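Long-range contacts in class II aldolase/adducin domain protein (Pseudomonas syringae pv. phaseolicola 1448A, PDB 3OCR), which is of unconfirmed function but belongs to the class II aldolase family, whose relatives include metal-dependent lyases and the actin-binding adducins: residues W50-R61 with Q123-R131; L144-F153 with A208-A219. All coordinates share one frame; numbering follows the deposited sequence. Where two conformers were deposited one is given.

Overall arrangement
In this worked example one sheet and one long helix carry two contacts that come one after the other along the chain, and interaction 1 closes before interaction 2 opens. Interaction 1 pairs the neighbouring strands 58-61 and 124-128 deep in the fold, its centre about 6 Å from the centre of the chain. Interaction 2, its centre about 20 Å from that of interaction 1, packs the 144-153 segment on the C-terminal half of helix 199-219. The two meet where Thr130 OG1 probably hydrogen-bonds Glu210 OE1 and Trp50 packs on Glu210. They also meet between subunits of the tetramer: His149 and Tyr211 of one copy reach Asp52 and His129 of another, joining helices 148-151 and 199-219 to loops beside the strand pair.

Interaction 1. Residues W50-R61 with Q123-R131; sequences WTDHIYTHFSAR and QAVLHTHTR
Ser59 and Val125 form a hydrogen-bonded antiparallel pair: Ser59 N reaches Val125 O at 2.9 Å, and Val125 N returns the bond to Ser59 O. Backbone bonds from Arg61 N to Gln123 O (2.8 Å) and from His127 N to His57 O (3.2 Å) extend the pairing at either end. Beyond His57 and His127 the chains part, and one water fills in, giving its protons to Trp50 O and Thr56 OG1 and accepting from His129 N.

Apolar contacts follow the sheet face that carries Phe58, Ala60, Ala124 and Leu126. Leu126 CD2 sits over one face of the Phe58 ring, 3.8 Å from its centroid, while Thr128 CG2 comes in at the ring edge. Leu38 and Ala45 of helix 29-47 pack on Phe58, and Ala202 and Ile203 of helix 199-219 on Leu126.

The side-chain hydrogen bond across the two segments is made by His129. Its ND1 donates to Asp52 OD2 (3.0 Å, 165° at the proton), which lies in the imidazole plane; the carboxylate is met on its anti side and somewhat out of its own plane, the two planes being 46° apart. With CG anti to the backbone N (chi1 171°), Asp52 extends toward this ring, and the same OD2 also accepts from His149 NE2 of the second subunit. Thr56 CG2 presses on one ring face in a CH-pi contact 3.4 Å from the His129 centroid, so the imidazole is held both in its plane and from above.

The His-X-His pair His127 and His129 at the end of a central strand, with the His190 ring against both, recalls the histidines that bind the divalent metal, usually zinc, in fuculose-phosphate-type aldolases of this family, and is consistent with a similar site here.

Interaction 2. Residues L144-F153 with A208-A219; sequences LPISQHSIAF and ALEYACNIQIAA
Phe153 lays its ring under Leu209 CD1, which stands over the ring centre 4.0 Å from the centroid, only 6° off the normal. Ala208 C lies at the ring edge, Leu209 N is also close to CE1 and CZ of Phe153, and Ala208 CB lies 3.8 Å from Phe153 CE1. Val184 of strand 184-187 touches both Phe153 and Leu209, tying this end of the contact to the sheet.

One turn further along the helix, Ala212 is small enough for the backbone of His149 and Ser150 to come close, with CA atoms of Ser150 and Ala212 5.0 Å apart. The His149 ring lies against Tyr211 and Ile215, one helical turn apart. The edge of Tyr211 is directed at the imidazole face in an offset edge-to-face pair, planes at 82° and His149 CD2 3.5 Å from Tyr211 CD2. Tyr211 gets there with CG anti to its own amide nitrogen (chi1 -158°). Ile215 CD1 packs over a face of the His149 ring, 3.7 Å from His149 CG, and also lies over a face of Tyr211. At the last turn, Ile146 CD1 closes on Ala219 CB.

Polar links run beside this packing. Gln216, its chain extended, brings OE1 to Leu144 N at 2.8 Å, an almost straight bond whose donor stands above the carbonyl plane. A water that also donates to Leu144 O gives OE1 a second bond, and Gln216 NE2 reaches Gln139 and Gly142 O. Ser147, the N-cap residue of helix 148-151, is linked by another water to Ala212 O.

Chemically, then, carbon packing is joined by a buried amide bond and bridging waters, while His149 NE2 and Tyr211 OH bond Asp52 and His129 O of the third subunit, so packing within the chain probably helps to orient groups that join the tetramer.

Interaction 1. Residues W50-R61 with Q123-R131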
loop_
_atom_site.group_PDB
_atom_site.type_symbol
_atom_site.label_atom_id
_atom_site.label_comp_id
_atom_site.label_asym_id
_atom_site.label_seq_id
_atom_site.Cartn_x
_atom_site.Cartn_y
_atom_site.Cartn_z
ATOM N N TRP A 50 9.982 -7.799 -2.403
ATOM C CA TRP A 50 10.778 -8.185 -1.235
ATOM C C TRP A 50 12.192 -7.603 -1.308
ATOM O O TRP A 50 13.120 -8.178 -0.764
ATOM C CB TRP A 50 10.871 -9.714 -1.084
ATOM C CG TRP A 50 9.556 -10.454 -0.979
ATOM C CD1 TRP A 50 8.383 -9.979 -0.475
ATOM C CD2 TRP A 50 9.306 -11.810 -1.368
ATOM N NE1 TRP A 50 7.410 -10.950 -0.531
ATOM C CE2 TRP A 50 7.947 -12.085 -1.075
ATOM C CE3 TRP A 50 10.095 -12.818 -1.936
ATOM C CZ2 TRP A 50 7.352 -13.329 -1.344
ATOM C CZ3 TRP A 50 9.510 -14.055 -2.208
ATOM C CH2 TRP A 50 8.147 -14.300 -1.908
ATOM N N THR A 51 12.352 -6.481 -2.000
ATOM C CA THR A 51 13.687 -6.000 -2.371
ATOM C C THR A 51 14.079 -4.770 -1.575
ATOM O O THR A 51 13.227 -4.061 -1.066
ATOM C CB THR A 51 13.768 -5.585 -3.847
ATOM O OG1 THR A 51 12.782 -4.578 -4.106
ATOM C CG2 THR A 51 13.570 -6.759 -4.765
ATOM N N ASP A 52 15.384 -4.520 -1.525
ATOM C CA ASP A 52 15.939 -3.338 -0.906
ATOM C C ASP A 52 16.992 -2.818 -1.903
ATOM O O ASP A 52 18.207 -2.889 -1.679
ATOM C CB ASP A 52 16.486 -3.709 0.496
ATOM C CG ASP A 52 17.288 -2.603 1.143
ATOM O OD1 ASP A 52 17.022 -1.420 0.860
ATOM O OD2 ASP A 52 18.182 -2.927 1.956
ATOM N N HIS A 53 16.484 -2.322 -3.037
ATOM C CA HIS A 53 17.313 -1.771 -4.111
ATOM C C HIS A 53 18.365 -2.805 -4.510
ATOM O O HIS A 53 18.021 -3.925 -4.864
ATOM C CB HIS A 53 17.940 -0.429 -3.694
ATOM C CG HIS A 53 18.480 0.376 -4.841
ATOM N ND1 HIS A 53 17.756 0.617 -5.995
ATOM C CD2 HIS A 53 19.671 1.002 -5.008
ATOM C CE1 HIS A 53 18.486 1.342 -6.823
ATOM N NE2 HIS A 53 19.649 1.597 -6.248
ATOM N N ILE A 54 19.642 -2.456 -4.413
ATOM C CA ILE A 54 20.693 -3.374 -4.844
ATOM C C ILE A 54 21.305 -4.198 -3.716
ATOM O O ILE A 54 22.327 -4.856 -3.920
ATOM C CB ILE A 54 21.818 -2.650 -5.620
ATOM C CG1 ILE A 54 22.308 -1.428 -4.848
ATOM C CG2 ILE A 54 21.335 -2.270 -7.015
ATOM C CD1 ILE A 54 23.682 -0.947 -5.255
ATOM N N TYR A 55 20.711 -4.132 -2.532
ATOM C CA TYR A 55 21.269 -4.796 -1.381
ATOM C C TYR A 55 20.485 -6.101 -1.147
ATOM O O TYR A 55 19.465 -6.347 -1.796
ATOM C CB TYR A 55 21.267 -3.834 -0.197
ATOM C CG TYR A 55 21.801 -2.472 -0.616
ATOM C CD1 TYR A 55 23.169 -2.285 -0.851
ATOM C CD2 TYR A 55 20.941 -1.388 -0.834
ATOM C CE1 TYR A 55 23.671 -1.055 -1.268
ATOM C CE2 TYR A 55 21.430 -0.145 -1.248
ATOM C CZ TYR A 55 22.806 0.012 -1.471
ATOM O OH TYR A 55 23.332 1.214 -1.884
ATOM N N THR A 56 20.972 -6.946 -0.254
ATOM C CA THR A 56 20.441 -8.315 -0.076
ATOM C C THR A 56 20.610 -9.243 -1.289
ATOM O O THR A 56 20.714 -8.809 -2.428
ATOM C CB THR A 56 18.986 -8.371 0.495
ATOM O OG1 THR A 56 18.016 -8.337 -0.563
ATOM C CG2 THR A 56 18.749 -7.252 1.516
ATOM N N HIS A 57 20.634 -10.539 -1.001
ATOM C CA HIS A 57 21.113 -11.538 -1.927
ATOM C C HIS A 57 20.470 -12.885 -1.695
ATOM O O HIS A 57 20.117 -13.230 -0.555
ATOM C CB HIS A 57 22.617 -11.691 -1.756
ATOM C CG HIS A 57 23.371 -10.409 -1.921
ATOM N ND1 HIS A 57 23.654 -9.873 -3.158
ATOM C CD2 HIS A 57 23.870 -9.541 -1.009
ATOM C CE1 HIS A 57 24.298 -8.731 -3.001
ATOM N NE2 HIS A 57 24.441 -8.506 -1.708
ATOM N N PHE A 58 20.312 -13.627 -2.783
ATOM C CA PHE A 58 19.901 -15.037 -2.732
ATOM C C PHE A 58 21.039 -15.884 -3.280
ATOM O O PHE A 58 21.540 -15.598 -4.367
ATOM C CB PHE A 58 18.666 -15.274 -3.605
ATOM C CG PHE A 58 17.440 -14.519 -3.184
ATOM C CD1 PHE A 58 17.332 -13.953 -1.918
ATOM C CD2 PHE A 58 16.347 -14.442 -4.045
ATOM C CE1 PHE A 58 16.190 -13.278 -1.545
ATOM C CE2 PHE A 58 15.188 -13.768 -3.661
ATOM C CZ PHE A 58 15.117 -13.196 -2.393
ATOM N N SER A 59 21.420 -16.952 -2.581
ATOM C CA SER A 59 22.467 -17.851 -3.112
ATOM C C SER A 59 21.933 -19.275 -3.280
ATOM O O SER A 59 21.005 -19.676 -2.564
ATOM C CB SER A 59 23.700 -17.855 -2.200
ATOM O OG SER A 59 23.357 -18.305 -0.905
ATOM N N ALA A 60 22.511 -20.015 -4.231
ATOM C CA ALA A 60 22.245 -21.442 -4.425
ATOM C C ALA A 60 23.540 -22.202 -4.688
ATOM O O ALA A 60 24.410 -21.713 -5.411
ATOM C CB ALA A 60 21.296 -21.649 -5.615
ATOM N N ARG A 61 23.647 -23.409 -4.144
ATOM C CA ARG A 61 24.740 -24.284 -4.489
ATOM C C ARG A 61 24.581 -24.825 -5.918
ATOM O O ARG A 61 23.488 -25.216 -6.326
ATOM C CB ARG A 61 24.879 -25.438 -3.503
ATOM C CG ARG A 61 26.221 -26.197 -3.749
ATOM C CD ARG A 61 26.334 -27.402 -2.912
ATOM N NE ARG A 61 27.683 -28.002 -2.905
ATOM C CZ ARG A 61 28.156 -28.853 -3.818
ATOM N NH1 ARG A 61 27.442 -29.187 -4.887
ATOM N NH2 ARG A 61 29.374 -29.362 -3.672
ATOM N N GLN A 123 20.712 -26.043 0.125
ATOM C CA GLN A 123 21.147 -25.771 -1.233
ATOM C C GLN A 123 20.824 -24.320 -1.635
ATOM O O GLN A 123 21.245 -23.853 -2.706
ATOM C CB GLN A 123 20.469 -26.724 -2.199
ATOM C CG GLN A 123 20.736 -28.234 -1.911
ATOM C CD GLN A 123 22.186 -28.604 -2.032
ATOM O OE1 GLN A 123 22.806 -29.019 -1.046
ATOM N NE2 GLN A 123 22.760 -28.439 -3.231
ATOM N N ALA A 124 20.076 -23.611 -0.794
ATOM C CA ALA A 124 19.724 -22.219 -1.101
ATOM C C ALA A 124 19.590 -21.433 0.169
ATOM O O ALA A 124 19.064 -21.956 1.149
ATOM C CB ALA A 124 18.450 -22.136 -1.903
ATOM N N VAL A 125 20.084 -20.190 0.147
ATOM C CA VAL A 125 20.000 -19.302 1.314
ATOM C C VAL A 125 19.519 -17.932 0.841
ATOM O O VAL A 125 20.164 -17.292 -0.006
ATOM C CB VAL A 125 21.347 -19.179 2.074
ATOM C CG1 VAL A 125 21.222 -18.204 3.288
ATOM C CG2 VAL A 125 21.842 -20.572 2.541
ATOM N N LEU A 126 18.385 -17.506 1.378
ATOM C CA LEU A 126 17.759 -16.237 1.028
ATOM C C LEU A 126 17.787 -15.256 2.164
ATOM O O LEU A 126 17.451 -15.589 3.304
ATOM C CB LEU A 126 16.307 -16.482 0.646
ATOM C CG LEU A 126 16.021 -17.623 -0.349
ATOM C CD1 LEU A 126 14.523 -17.770 -0.588
ATOM C CD2 LEU A 126 16.764 -17.465 -1.663
ATOM N N HIS A 127 18.131 -14.012 1.867
ATOM C CA HIS A 127 18.078 -13.016 2.910
ATOM C C HIS A 127 17.327 -11.787 2.411
ATOM O O HIS A 127 17.605 -11.315 1.316
ATOM C CB HIS A 127 19.498 -12.650 3.362
ATOM C CG HIS A 127 19.537 -11.448 4.240
ATOM N ND1 HIS A 127 18.805 -11.357 5.407
ATOM C CD2 HIS A 127 20.183 -10.266 4.104
ATOM C CE1 HIS A 127 19.020 -10.179 5.963
ATOM N NE2 HIS A 127 19.853 -9.499 5.194
ATOM N N THR A 128 16.358 -11.286 3.178
ATOM C CA THR A 128 15.607 -10.081 2.730
ATOM C C THR A 128 15.549 -8.970 3.768
ATOM O O THR A 128 15.714 -9.209 4.991
ATOM C CB THR A 128 14.136 -10.380 2.273
ATOM O OG1 THR A 128 13.425 -10.971 3.348
ATOM C CG2 THR A 128 14.061 -11.330 1.049
ATOM N N HIS A 129 15.311 -7.752 3.255
ATOM C CA HIS A 129 15.124 -6.560 4.073
ATOM C C HIS A 129 13.806 -5.904 3.714
ATOM O O HIS A 129 13.800 -4.839 3.098
ATOM C CB HIS A 129 16.202 -5.521 3.789
ATOM C CG HIS A 129 17.560 -5.861 4.309
ATOM N ND1 HIS A 129 18.677 -5.137 3.944
ATOM C CD2 HIS A 129 17.990 -6.814 5.169
ATOM C CE1 HIS A 129 19.740 -5.642 4.544
ATOM N NE2 HIS A 129 19.351 -6.661 5.291
ATOM N N THR A 130 12.692 -6.515 4.071
ATOM C CA THR A 130 11.385 -5.964 3.746
ATOM C C THR A 130 10.891 -5.139 4.906
ATOM O O THR A 130 11.330 -5.347 6.039
ATOM C CB THR A 130 10.332 -7.102 3.510
ATOM O OG1 THR A 130 10.162 -7.870 4.726
ATOM C CG2 THR A 130 10.760 -7.994 2.353
ATOM N N ARG A 131 9.970 -4.211 4.630
ATOM C CA ARG A 131 9.332 -3.401 5.661
ATOM C C ARG A 131 8.831 -4.227 6.849
ATOM O O ARG A 131 9.175 -3.951 8.005
ATOM C CB ARG A 131 8.176 -2.608 5.034
ATOM C CG ARG A 131 7.342 -1.791 5.992
ATOM C CD ARG A 131 5.998 -1.422 5.350
ATOM N NE ARG A 131 5.224 -2.618 5.017
ATOM C CZ ARG A 131 4.693 -2.879 3.824
ATOM N NH1 ARG A 131 4.833 -2.014 2.825
ATOM N NH2 ARG A 131 4.011 -4.008 3.640
HETATM O O HOH W 1 15.492 -7.511 0.465
#

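Interaction 2. Residues L144-F153 with A208-A219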
loop_
_atom_site.group_PDB
_atom_site.type_symbol
_atom_site.label_atom_id
_atom_site.label_comp_id
_atom_site.label_asym_id
_atom_site.label_seq_id
_atom_site.Cartn_x
_atom_site.Cartn_y
_atom_site.Cartn_z
ATOM N N LEU A 144 4.831 -13.561 16.548
ATOM C CA LEU A 144 3.824 -13.982 17.516
ATOM C C LEU A 144 2.960 -15.137 16.956
ATOM O O LEU A 144 2.747 -15.208 15.740
ATOM C CB LEU A 144 2.963 -12.759 17.894
ATOM C CG LEU A 144 3.689 -11.546 18.528
ATOM C CD1 LEU A 144 2.754 -10.333 18.591
ATOM C CD2 LEU A 144 4.181 -11.855 19.934
ATOM N N PRO A 145 2.478 -16.049 17.827
ATOM C CA PRO A 145 1.604 -17.127 17.339
ATOM C C PRO A 145 0.105 -16.698 17.297
ATOM O O PRO A 145 -0.694 -17.132 18.121
ATOM C CB PRO A 145 1.857 -18.248 18.343
ATOM C CG PRO A 145 2.155 -17.555 19.643
ATOM C CD PRO A 145 2.759 -16.185 19.275
ATOM N N ILE A 146 -0.259 -15.838 16.357
ATOM C CA ILE A 146 -1.616 -15.215 16.383
ATOM C C ILE A 146 -2.379 -15.380 15.077
ATOM O O ILE A 146 -3.480 -14.837 14.909
ATOM C CB ILE A 146 -1.575 -13.708 16.792
ATOM C CG1 ILE A 146 -0.512 -12.926 16.005
ATOM C CG2 ILE A 146 -1.255 -13.576 18.277
ATOM C CD1 ILE A 146 -0.948 -12.528 14.613
ATOM N N SER A 147 -1.793 -16.122 14.157
ATOM C CA SER A 147 -2.434 -16.402 12.883
ATOM C C SER A 147 -2.040 -17.796 12.420
ATOM O O SER A 147 -0.998 -18.312 12.806
ATOM C CB SER A 147 -2.042 -15.364 11.830
ATOM O OG SER A 147 -0.661 -15.487 11.438
ATOM N N GLN A 148 -2.851 -18.419 11.567
ATOM C CA GLN A 148 -2.461 -19.714 11.000
ATOM C C GLN A 148 -1.065 -19.648 10.361
ATOM O O GLN A 148 -0.256 -20.570 10.478
ATOM C CB GLN A 148 -3.470 -20.166 9.965
ATOM C CG GLN A 148 -3.128 -21.503 9.338
ATOM C CD GLN A 148 -4.344 -22.172 8.748
ATOM O OE1 GLN A 148 -4.488 -22.254 7.511
ATOM N NE2 GLN A 148 -5.238 -22.643 9.616
ATOM N N HIS A 149 -0.807 -18.543 9.677
ATOM C CA HIS A 149 0.445 -18.331 8.957
ATOM C C HIS A 149 1.673 -18.251 9.876
ATOM O O HIS A 149 2.711 -18.844 9.574
ATOM C CB HIS A 149 0.320 -17.077 8.086
ATOM C CG HIS A 149 -0.806 -17.163 7.109
ATOM N ND1 HIS A 149 -2.131 -17.135 7.501
ATOM C CD2 HIS A 149 -0.811 -17.320 5.765
ATOM C CE1 HIS A 149 -2.902 -17.254 6.432
ATOM N NE2 HIS A 149 -2.128 -17.363 5.368
ATOM N N SER A 150 1.558 -17.530 10.993
ATOM C CA SER A 150 2.661 -17.451 11.943
ATOM C C SER A 150 2.804 -18.728 12.786
ATOM O O SER A 150 3.932 -19.126 13.108
ATOM C CB SER A 150 2.517 -16.240 12.867
ATOM O OG SER A 150 1.303 -16.298 13.579
ATOM N N ILE A 151 1.668 -19.342 13.156
ATOM C CA ILE A 151 1.648 -20.512 14.056
ATOM C C ILE A 151 2.310 -21.700 13.355
ATOM O O ILE A 151 2.976 -22.520 13.992
ATOM C CB ILE A 151 0.190 -20.827 14.556
ATOM C CG1 ILE A 151 -0.319 -19.707 15.449
ATOM C CG2 ILE A 151 0.077 -22.172 15.303
ATOM C CD1 ILE A 151 -1.880 -19.706 15.664
ATOM N N ALA A 152 2.176 -21.753 12.028
ATOM C CA ALA A 152 2.855 -22.754 11.225
ATOM C C ALA A 152 4.401 -22.722 11.357
ATOM O O ALA A 152 5.071 -23.738 11.135
ATOM C CB ALA A 152 2.422 -22.608 9.736
ATOM N N PHE A 153 4.961 -21.561 11.713
ATOM C CA PHE A 153 6.406 -21.435 12.010
ATOM C C PHE A 153 6.801 -21.755 13.462
ATOM O O PHE A 153 7.976 -21.647 13.824
ATOM C CB PHE A 153 6.889 -20.022 11.635
ATOM C CG PHE A 153 7.049 -19.844 10.148
ATOM C CD1 PHE A 153 6.045 -19.248 9.391
ATOM C CD2 PHE A 153 8.170 -20.343 9.507
ATOM C CE1 PHE A 153 6.188 -19.125 7.984
ATOM C CE2 PHE A 153 8.329 -20.207 8.117
ATOM C CZ PHE A 153 7.333 -19.598 7.376
ATOM N N ALA A 208 5.941 -17.527 2.812
ATOM C CA ALA A 208 5.062 -17.714 3.959
ATOM C C ALA A 208 5.445 -16.847 5.130
ATOM O O ALA A 208 4.565 -16.325 5.819
ATOM C CB ALA A 208 5.018 -19.179 4.396
ATOM N N LEU A 209 6.749 -16.695 5.367
ATOM C CA LEU A 209 7.233 -15.934 6.507
ATOM C C LEU A 209 6.924 -14.446 6.304
ATOM O O LEU A 209 6.531 -13.758 7.245
ATOM C CB LEU A 209 8.736 -16.145 6.719
ATOM C CG LEU A 209 9.335 -15.508 7.987
ATOM C CD1 LEU A 209 8.605 -16.004 9.261
ATOM C CD2 LEU A 209 10.872 -15.703 8.074
ATOM N N GLU A 210 7.107 -13.973 5.076
ATOM C CA GLU A 210 6.908 -12.577 4.741
ATOM C C GLU A 210 5.415 -12.249 4.944
ATOM O O GLU A 210 5.063 -11.211 5.550
ATOM C CB GLU A 210 7.274 -12.341 3.256
ATOM C CG GLU A 210 6.854 -10.950 2.771
ATOM C CD GLU A 210 7.592 -9.827 3.487
ATOM O OE1 GLU A 210 8.766 -10.046 3.911
ATOM O OE2 GLU A 210 6.993 -8.727 3.615
ATOM N N TYR A 211 4.544 -13.149 4.496
ATOM C CA TYR A 211 3.112 -12.957 4.733
ATOM C C TYR A 211 2.753 -12.977 6.223
ATOM O O TYR A 211 1.957 -12.163 6.677
ATOM C CB TYR A 211 2.276 -13.980 3.997
ATOM C CG TYR A 211 0.829 -13.502 3.769
ATOM C CD1 TYR A 211 0.552 -12.171 3.411
ATOM C CD2 TYR A 211 -0.241 -14.373 3.900
ATOM C CE1 TYR A 211 -0.773 -11.732 3.186
ATOM C CE2 TYR A 211 -1.558 -13.953 3.671
ATOM C CZ TYR A 211 -1.815 -12.642 3.307
ATOM O OH TYR A 211 -3.114 -12.235 3.091
ATOM N N ALA A 212 3.297 -13.932 6.955
ATOM C CA ALA A 212 3.068 -13.967 8.419
ATOM C C ALA A 212 3.449 -12.619 9.027
ATOM O O ALA A 212 2.706 -12.086 9.841
ATOM C CB ALA A 212 3.840 -15.117 9.067
ATOM N N CYS A 213 4.575 -12.038 8.607
ATOM C CA CYS A 213 4.953 -10.729 9.108
ATOM C C CYS A 213 3.992 -9.616 8.690
ATOM O O CYS A 213 3.671 -8.798 9.525
ATOM C CB CYS A 213 6.393 -10.333 8.758
ATOM S SG CYS A 213 7.667 -11.453 9.384
ATOM N N ASN A 214 3.566 -9.566 7.418
ATOM C CA ASN A 214 2.557 -8.591 6.998
ATOM C C ASN A 214 1.336 -8.580 7.946
ATOM O O ASN A 214 0.797 -7.524 8.335
ATOM C CB ASN A 214 1.992 -8.927 5.603
ATOM C CG ASN A 214 3.027 -8.915 4.478
ATOM O OD1 ASN A 214 2.873 -9.670 3.503
ATOM N ND2 ASN A 214 4.012 -8.013 4.539
ATOM N N ILE A 215 0.870 -9.774 8.256
ATOM C CA ILE A 215 -0.334 -9.963 8.980
ATOM C C ILE A 215 -0.061 -9.485 10.422
ATOM O O ILE A 215 -0.921 -8.854 11.031
ATOM C CB ILE A 215 -0.723 -11.483 9.025
ATOM C CG1 ILE A 215 -1.311 -11.957 7.697
ATOM C CG2 ILE A 215 -1.695 -11.742 10.180
ATOM C CD1 ILE A 215 -1.186 -13.489 7.514
ATOM N N GLN A 216 1.124 -9.768 10.942
ATOM C CA GLN A 216 1.417 -9.403 12.382
ATOM C C GLN A 216 1.375 -7.883 12.616
ATOM O O GLN A 216 0.884 -7.402 13.654
ATOM C CB GLN A 216 2.809 -9.847 12.790
ATOM C CG GLN A 216 3.128 -9.442 14.333
ATOM C CD GLN A 216 4.302 -10.228 14.899
ATOM O OE1 GLN A 216 4.384 -11.445 14.726
ATOM N NE2 GLN A 216 5.214 -9.543 15.565
ATOM N N ILE A 217 1.952 -7.151 11.670
ATOM C CA ILE A 217 2.062 -5.703 11.763
ATOM C C ILE A 217 0.642 -5.095 11.799
ATOM O O ILE A 217 0.364 -4.245 12.638
ATOM C CB ILE A 217 2.902 -5.099 10.595
ATOM C CG1 ILE A 217 4.368 -5.559 10.664
ATOM C CG2 ILE A 217 2.867 -3.526 10.606
ATOM C CD1 ILE A 217 4.981 -5.528 12.085
ATOM N N ALA A 218 -0.244 -5.585 10.926
ATOM C CA ALA A 218 -1.687 -5.174 10.964
ATOM C C ALA A 218 -2.374 -5.584 12.274
ATOM O O ALA A 218 -3.019 -4.741 12.959
ATOM C CB ALA A 218 -2.429 -5.750 9.776
ATOM N N ALA A 219 -2.220 -6.861 12.641
ATOM C CA ALA A 219 -2.898 -7.452 13.825
ATOM C C ALA A 219 -2.645 -6.675 15.094
ATOM O O ALA A 219 -3.571 -6.424 15.919
ATOM C CB ALA A 219 -2.454 -8.942 14.015
HETATM O O HOH W 2 2.348 -13.142 13.959
HETATM O O HOH W 3 0.880 -13.299 11.712
#